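Putative anti-sigma factor antagonist TM1081 (Thermotoga maritima, PDB 3F43) probably acts as an anti-anti-sigma factor, counteracting an anti-sigma factor so that a sigma factor is released from inhibition. Local coordinates at residues P27-I33 and D61-D66; V43-L48 and N75-I80. The contacts are given in a common frame with arbitrary orientation. Numbering follows the deposited sequence.

Both contacts join the same two parts of the STAS domain. Contact 1 pairs the loops that lead into helices 36-48 and 67-83; contact 2 pairs these helices further along. The segments alternate in the chain, following two successive beta-alpha units of the parallel part of the sheet. The centres of contacts 1 and 2 lie about 18 Å apart and their nearest atoms about 8 Å apart, without touching. Contact 1 combines hydrogen bonds and water bridges with an apolar patch round Val-62; contact 2 is mostly apolar. Asp-66 directly precedes Ser-67, the phosphorylation site inferred from related proteins and unmodified here; segment 75-80 of contact 2 lies further along the helix that Ser-67 begins.

Contact 1 of 2, residues P27-I33 and D61-D66; sequences PNKELNI and DVESID
Two irregular loops run side by side in the same direction, with CA pairs Asn-28/Asp-61 at 5.1 Å, Glu-30/Val-62 at 4.9 Å and Asn-32/Asp-66 at 5.6 Å; together they bury 452 Å². Glu-30 starts its side chain away from the other loop, but chi1 t and chi2 p fold the carboxylate back, so that Glu-30 OE1 accepts a hydrogen bond from Ser-64 N at 3.1 Å. A water extends this link, donating to Glu-30 OE1 (2.8 Å) and accepting from Glu-63 N (2.7 Å). Val-62, chi1 t, is the apolar centre, its CG2 3.8 Å from Pro-27 CG and 4.3 Å from Leu-31 CG. A second water joins Pro-27 O (2.6 Å) to Asp-61 N (2.9 Å). The CA-to-CB bond of Asp-66 points toward segment 27-33, and with chi1 p its OD2 accepts from Ile-33 N at 2.9 Å. Asp-66 is the N-cap of helix 67-83, which begins with Ser-67, the phosphorylation site inferred from related anti-sigma factor antagonists and unmodified here. The loops of this STAS domain follow parallel strands 22-25 and 54-58 and precede helices 36-48 and 67-83; Ile-65 packs on helix 94-102, and Ile-33 reaches Ile-108 of the second subunit.

Contact 2 of 2, residues V43-L48 and N75-I80; sequences VFDEFL and NILKSI
Segments 43-48 and 75-80 are both helical and point roughly the same way: their axes approach to 11.9 Å and cross at -33°. The nearest CA pairs are Phe-44/Ile-76 at 8.0 Å and Leu-48/Ser-79 at 7.6 Å, so mainly side chains bridge the gap, the Phe-44 ring also reaching the Asn-75 backbone; 266 Å² is buried. Helix 43-48 closes with a wider pi-type turn, in which Val-43 O accepts from Leu-48 N at 3.1 Å as well as from Phe-47 N at 3.0 Å. Along the second helix, Asn-75 comes first: its carbonyl O lies near the plane of the Phe-44 ring, at the edge, 3.6 Å from Phe-44 CZ. That ring, set by chi1 m (-80°) and chi2 77°, extends across the groove. Ile-76 (chi1 m, chi2 t) meets three partners: its CD1 is 4.1 Å from Val-43 CG1, its CG1 4.2 Å from Phe-44 CE1, and its CG2 4.3 Å from Leu-48 CD1. One turn on, Ser-79 points toward the first helix, with CB 3.9 Å from Phe-44 CE2 and OG 3.9 Å from Leu-48 CD1. Ile-80 ends the series with CG1 3.7 Å from Leu-48 CD2, Leu-48 being an m,t rotamer. Both helices cover one face of the sheet, as consecutive helices of the STAS fold; Val-43, Leu-48 and Ile-80 all rest on Ile-55 of strand 54-58. Because the cross-helix contacts are chiefly between carbon atoms, without hydrogen bonds or salt bridges, the fit rests on side-chain shape and burial of apolar surface.

Contact 1 of 2, residues P27-I33 and D61-D66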
loop_
_atom_site.group_PDB
_atom_site.type_symbol
_atom_site.label_atom_id
_atom_site.label_comp_id
_atom_site.label_asym_id
_atom_site.label_seq_id
_atom_site.Cartn_x
_atom_site.Cartn_y
_atom_site.Cartn_z
ATOM N N PRO A 27 1.450 18.045 -3.873
ATOM C CA PRO A 27 0.025 18.035 -3.460
ATOM C C PRO A 27 -0.196 18.990 -2.314
ATOM O O PRO A 27 0.599 19.056 -1.377
ATOM C CB PRO A 27 -0.233 16.583 -3.045
ATOM C CG PRO A 27 1.141 16.009 -2.798
ATOM C CD PRO A 27 2.055 16.711 -3.788
ATOM N N ASN A 28 -1.264 19.767 -2.400
ATOM C CA ASN A 28 -1.476 20.846 -1.433
ATOM C C ASN A 28 -2.556 20.514 -0.414
ATOM O O ASN A 28 -2.892 21.346 0.431
ATOM C CB ASN A 28 -1.766 22.180 -2.130
ATOM C CG ASN A 28 -2.956 22.131 -3.034
ATOM O OD1 ASN A 28 -3.733 21.185 -3.012
ATOM N ND2 ASN A 28 -3.093 23.158 -3.881
ATOM N N LYS A 29 -3.075 19.306 -0.534
ATOM C CA LYS A 29 -4.071 18.742 0.327
ATOM C C LYS A 29 -3.737 17.284 0.656
ATOM O O LYS A 29 -2.853 16.638 0.083
ATOM C CB LYS A 29 -5.441 18.776 -0.378
ATOM C CG LYS A 29 -6.003 20.163 -0.597
ATOM C CD LYS A 29 -7.349 20.118 -1.341
ATOM C CE LYS A 29 -7.168 19.984 -2.852
ATOM N NZ LYS A 29 -6.647 21.247 -3.472
ATOM N N GLU A 30 -4.504 16.771 1.585
ATOM C CA GLU A 30 -4.366 15.438 2.068
ATOM C C GLU A 30 -4.360 14.406 0.930
ATOM O O GLU A 30 -5.127 14.520 -0.009
ATOM C CB GLU A 30 -5.551 15.171 3.017
ATOM C CG GLU A 30 -5.396 13.965 3.857
ATOM C CD GLU A 30 -4.011 13.864 4.360
ATOM O OE1 GLU A 30 -3.660 14.664 5.263
ATOM O OE2 GLU A 30 -3.270 13.026 3.795
ATOM N N LEU A 31 -3.443 13.442 1.014
ATOM C CA LEU A 31 -3.440 12.272 0.135
ATOM C C LEU A 31 -3.860 11.092 0.975
ATOM O O LEU A 31 -3.161 10.724 1.938
ATOM C CB LEU A 31 -2.047 11.999 -0.415
ATOM C CG LEU A 31 -1.548 12.985 -1.446
ATOM C CD1 LEU A 31 -0.166 12.519 -1.882
ATOM C CD2 LEU A 31 -2.554 13.076 -2.595
ATOM N N ASN A 32 -5.015 10.528 0.644
ATOM C CA ASN A 32 -5.662 9.494 1.484
ATOM C C ASN A 32 -6.652 8.706 0.639
ATOM O O ASN A 32 -6.681 8.908 -0.574
ATOM C CB ASN A 32 -6.313 10.127 2.717
ATOM C CG ASN A 32 -7.431 11.135 2.355
ATOM O OD1 ASN A 32 -8.057 11.045 1.287
ATOM N ND2 ASN A 32 -7.696 12.095 3.259
ATOM N N ILE A 33 -7.427 7.829 1.254
ATOM C CA ILE A 33 -8.387 6.959 0.578
ATOM C C ILE A 33 -9.299 7.710 -0.399
ATOM O O ILE A 33 -9.625 7.185 -1.456
ATOM C CB ILE A 33 -9.218 6.122 1.594
ATOM C CG1 ILE A 33 -10.127 5.118 0.899
ATOM C CG2 ILE A 33 -9.999 7.014 2.603
ATOM C CD1 ILE A 33 -10.731 4.085 1.836
ATOM N N ASP A 61 2.723 19.732 2.501
ATOM C CA ASP A 61 1.339 20.133 2.774
ATOM C C ASP A 61 0.430 18.919 2.970
ATOM O O ASP A 61 -0.780 19.081 3.024
ATOM C CB ASP A 61 0.821 20.992 1.632
ATOM C CG ASP A 61 1.579 22.265 1.504
ATOM O OD1 ASP A 61 1.736 22.952 2.507
ATOM O OD2 ASP A 61 2.046 22.570 0.392
ATOM N N VAL A 62 1.017 17.739 3.113
ATOM C CA VAL A 62 0.266 16.520 3.361
ATOM C C VAL A 62 0.274 16.227 4.872
ATOM O O VAL A 62 1.308 15.892 5.420
ATOM C CB VAL A 62 0.836 15.370 2.522
ATOM C CG1 VAL A 62 0.073 14.040 2.875
ATOM C CG2 VAL A 62 0.703 15.670 0.994
ATOM N N GLU A 63 -0.867 16.380 5.556
ATOM C CA GLU A 63 -0.941 16.291 7.023
ATOM C C GLU A 63 -0.705 14.893 7.592
ATOM O O GLU A 63 -0.058 14.726 8.627
ATOM C CB GLU A 63 -2.273 16.854 7.537
ATOM C CG GLU A 63 -2.425 16.919 9.081
ATOM C CD GLU A 63 -1.188 17.478 9.814
ATOM O OE1 GLU A 63 -0.635 18.516 9.363
ATOM O OE2 GLU A 63 -0.775 16.870 10.839
ATOM N N SER A 64 -1.164 13.888 6.860
ATOM C CA SER A 64 -1.030 12.501 7.270
ATOM C C SER A 64 -1.182 11.644 6.020
ATOM O O SER A 64 -1.682 12.106 4.996
ATOM C CB SER A 64 -2.115 12.114 8.276
ATOM O OG SER A 64 -3.378 12.094 7.645
ATOM N N ILE A 65 -0.713 10.410 6.101
ATOM C CA ILE A 65 -0.975 9.428 5.058
ATOM C C ILE A 65 -1.632 8.210 5.678
ATOM O O ILE A 65 -1.466 7.924 6.872
ATOM C CB ILE A 65 0.286 8.990 4.275
ATOM C CG1 ILE A 65 1.358 8.494 5.243
ATOM C CG2 ILE A 65 0.802 10.170 3.338
ATOM C CD1 ILE A 65 2.571 7.771 4.564
ATOM N N ASP A 66 -2.378 7.507 4.846
ATOM C CA ASP A 66 -3.086 6.293 5.236
ATOM C C ASP A 66 -2.630 5.128 4.368
ATOM O O ASP A 66 -1.694 5.270 3.543
ATOM C CB ASP A 66 -4.620 6.534 5.290
ATOM C CG ASP A 66 -5.314 6.657 3.905
ATOM O OD1 ASP A 66 -4.688 6.352 2.873
ATOM O OD2 ASP A 66 -6.538 7.040 3.927
HETATM O O HOH W 1 2.945 18.738 -0.264
HETATM O O HOH W 2 -3.172 17.270 4.424
#

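Contact 2 of 2, residues V43-L48 and N75-I80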
loop_
_atom_site.group_PDB
_atom_site.type_symbol
_atom_site.label_atom_id
_atom_site.label_comp_id
_atom_site.label_asym_id
_atom_site.label_seq_id
_atom_site.Cartn_x
_atom_site.Cartn_y
_atom_site.Cartn_z
ATOM N N VAL A 43 -0.580 10.500 -11.863
ATOM C CA VAL A 43 0.884 10.415 -11.928
ATOM C C VAL A 43 1.299 9.442 -13.053
ATOM O O VAL A 43 2.210 9.719 -13.839
ATOM C CB VAL A 43 1.505 10.002 -10.569
ATOM C CG1 VAL A 43 3.033 9.673 -10.742
ATOM C CG2 VAL A 43 1.236 11.102 -9.492
ATOM N N PHE A 44 0.631 8.303 -13.122
ATOM C CA PHE A 44 0.894 7.340 -14.210
ATOM C C PHE A 44 0.547 7.896 -15.576
ATOM O O PHE A 44 1.323 7.807 -16.529
ATOM C CB PHE A 44 0.221 5.986 -13.959
ATOM C CG PHE A 44 0.989 5.110 -12.999
ATOM C CD1 PHE A 44 0.959 5.328 -11.653
ATOM C CD2 PHE A 44 1.757 4.057 -13.472
ATOM C CE1 PHE A 44 1.697 4.510 -10.773
ATOM C CE2 PHE A 44 2.479 3.260 -12.586
ATOM C CZ PHE A 44 2.444 3.472 -11.267
ATOM N N ASP A 45 -0.635 8.481 -15.719
ATOM C CA ASP A 45 -1.009 8.980 -17.030
ATOM C C ASP A 45 -0.159 10.145 -17.521
ATOM O O ASP A 45 0.198 10.206 -18.723
ATOM C CB ASP A 45 -2.467 9.403 -17.070
ATOM C CG ASP A 45 -3.445 8.259 -17.002
ATOM O OD1 ASP A 45 -3.099 7.081 -17.213
ATOM O OD2 ASP A 45 -4.623 8.566 -16.762
ATOM N N GLU A 46 0.130 11.098 -16.636
ATOM C CA GLU A 46 0.853 12.306 -17.011
ATOM C C GLU A 46 2.364 12.170 -17.084
ATOM O O GLU A 46 2.997 12.845 -17.886
ATOM C CB GLU A 46 0.527 13.442 -16.023
ATOM C CG GLU A 46 -0.923 13.820 -16.036
ATOM C CD GLU A 46 -1.381 14.395 -17.369
ATOM O OE1 GLU A 46 -0.639 15.201 -17.976
ATOM O OE2 GLU A 46 -2.479 14.037 -17.825
ATOM N N PHE A 47 2.938 11.324 -16.234
ATOM C CA PHE A 47 4.369 11.275 -16.089
ATOM C C PHE A 47 4.914 9.874 -16.417
ATOM O O PHE A 47 5.652 9.718 -17.378
ATOM C CB PHE A 47 4.754 11.780 -14.713
ATOM C CG PHE A 47 4.168 13.139 -14.405
ATOM C CD1 PHE A 47 4.456 14.217 -15.215
ATOM C CD2 PHE A 47 3.289 13.298 -13.352
ATOM C CE1 PHE A 47 3.881 15.448 -14.979
ATOM C CE2 PHE A 47 2.688 14.531 -13.115
ATOM C CZ PHE A 47 3.005 15.589 -13.914
ATOM N N LEU A 48 4.606 8.892 -15.572
ATOM C CA LEU A 48 5.295 7.598 -15.662
ATOM C C LEU A 48 5.052 6.938 -17.016
ATOM O O LEU A 48 5.984 6.438 -17.642
ATOM C CB LEU A 48 4.881 6.666 -14.523
ATOM C CG LEU A 48 5.285 7.123 -13.130
ATOM C CD1 LEU A 48 4.681 6.299 -11.988
ATOM C CD2 LEU A 48 6.804 7.203 -12.974
ATOM N N ASN A 75 3.202 1.900 -5.425
ATOM C CA ASN A 75 3.028 1.676 -6.851
ATOM C C ASN A 75 3.978 2.531 -7.674
ATOM O O ASN A 75 4.538 2.079 -8.682
ATOM C CB ASN A 75 1.592 1.957 -7.262
ATOM C CG ASN A 75 0.662 0.824 -6.915
ATOM O OD1 ASN A 75 1.041 -0.341 -6.954
ATOM N ND2 ASN A 75 -0.572 1.173 -6.597
ATOM N N ILE A 76 4.159 3.778 -7.274
ATOM C CA ILE A 76 5.112 4.675 -7.944
ATOM C C ILE A 76 6.552 4.161 -7.817
ATOM O O ILE A 76 7.323 4.107 -8.801
ATOM C CB ILE A 76 5.011 6.137 -7.408
ATOM C CG1 ILE A 76 3.651 6.716 -7.750
ATOM C CG2 ILE A 76 6.118 7.054 -7.986
ATOM C CD1 ILE A 76 3.341 8.011 -6.973
ATOM N N LEU A 77 6.880 3.760 -6.606
ATOM C CA LEU A 77 8.189 3.216 -6.326
ATOM C C LEU A 77 8.492 1.989 -7.182
ATOM O O LEU A 77 9.588 1.867 -7.749
ATOM C CB LEU A 77 8.301 2.843 -4.849
ATOM C CG LEU A 77 9.608 2.201 -4.424
ATOM C CD1 LEU A 77 10.882 3.028 -4.831
ATOM C CD2 LEU A 77 9.573 1.972 -2.938
ATOM N N LYS A 78 7.513 1.082 -7.291
ATOM C CA LYS A 78 7.654 -0.119 -8.106
ATOM C C LYS A 78 7.893 0.228 -9.564
ATOM O O LYS A 78 8.771 -0.327 -10.198
ATOM C CB LYS A 78 6.406 -1.008 -7.983
ATOM C CG LYS A 78 6.327 -1.768 -6.680
ATOM C CD LYS A 78 4.908 -2.376 -6.429
ATOM C CE LYS A 78 4.531 -3.471 -7.383
ATOM N NZ LYS A 78 3.272 -4.168 -6.894
ATOM N N SER A 79 7.125 1.181 -10.089
ATOM C CA SER A 79 7.277 1.561 -11.487
ATOM C C SER A 79 8.665 2.139 -11.724
ATOM O O SER A 79 9.363 1.781 -12.689
ATOM C CB SER A 79 6.215 2.587 -11.880
ATOM O OG SER A 79 6.435 3.064 -13.180
ATOM N N ILE A 80 9.052 3.076 -10.854
ATOM C CA ILE A 80 10.332 3.743 -11.024
ATOM C C ILE A 80 11.537 2.776 -10.845
ATOM O O ILE A 80 12.506 2.824 -11.613
ATOM C CB ILE A 80 10.447 5.023 -10.153
ATOM C CG1 ILE A 80 9.459 6.069 -10.692
ATOM C CG2 ILE A 80 11.857 5.559 -10.160
ATOM C CD1 ILE A 80 9.410 7.387 -9.872
#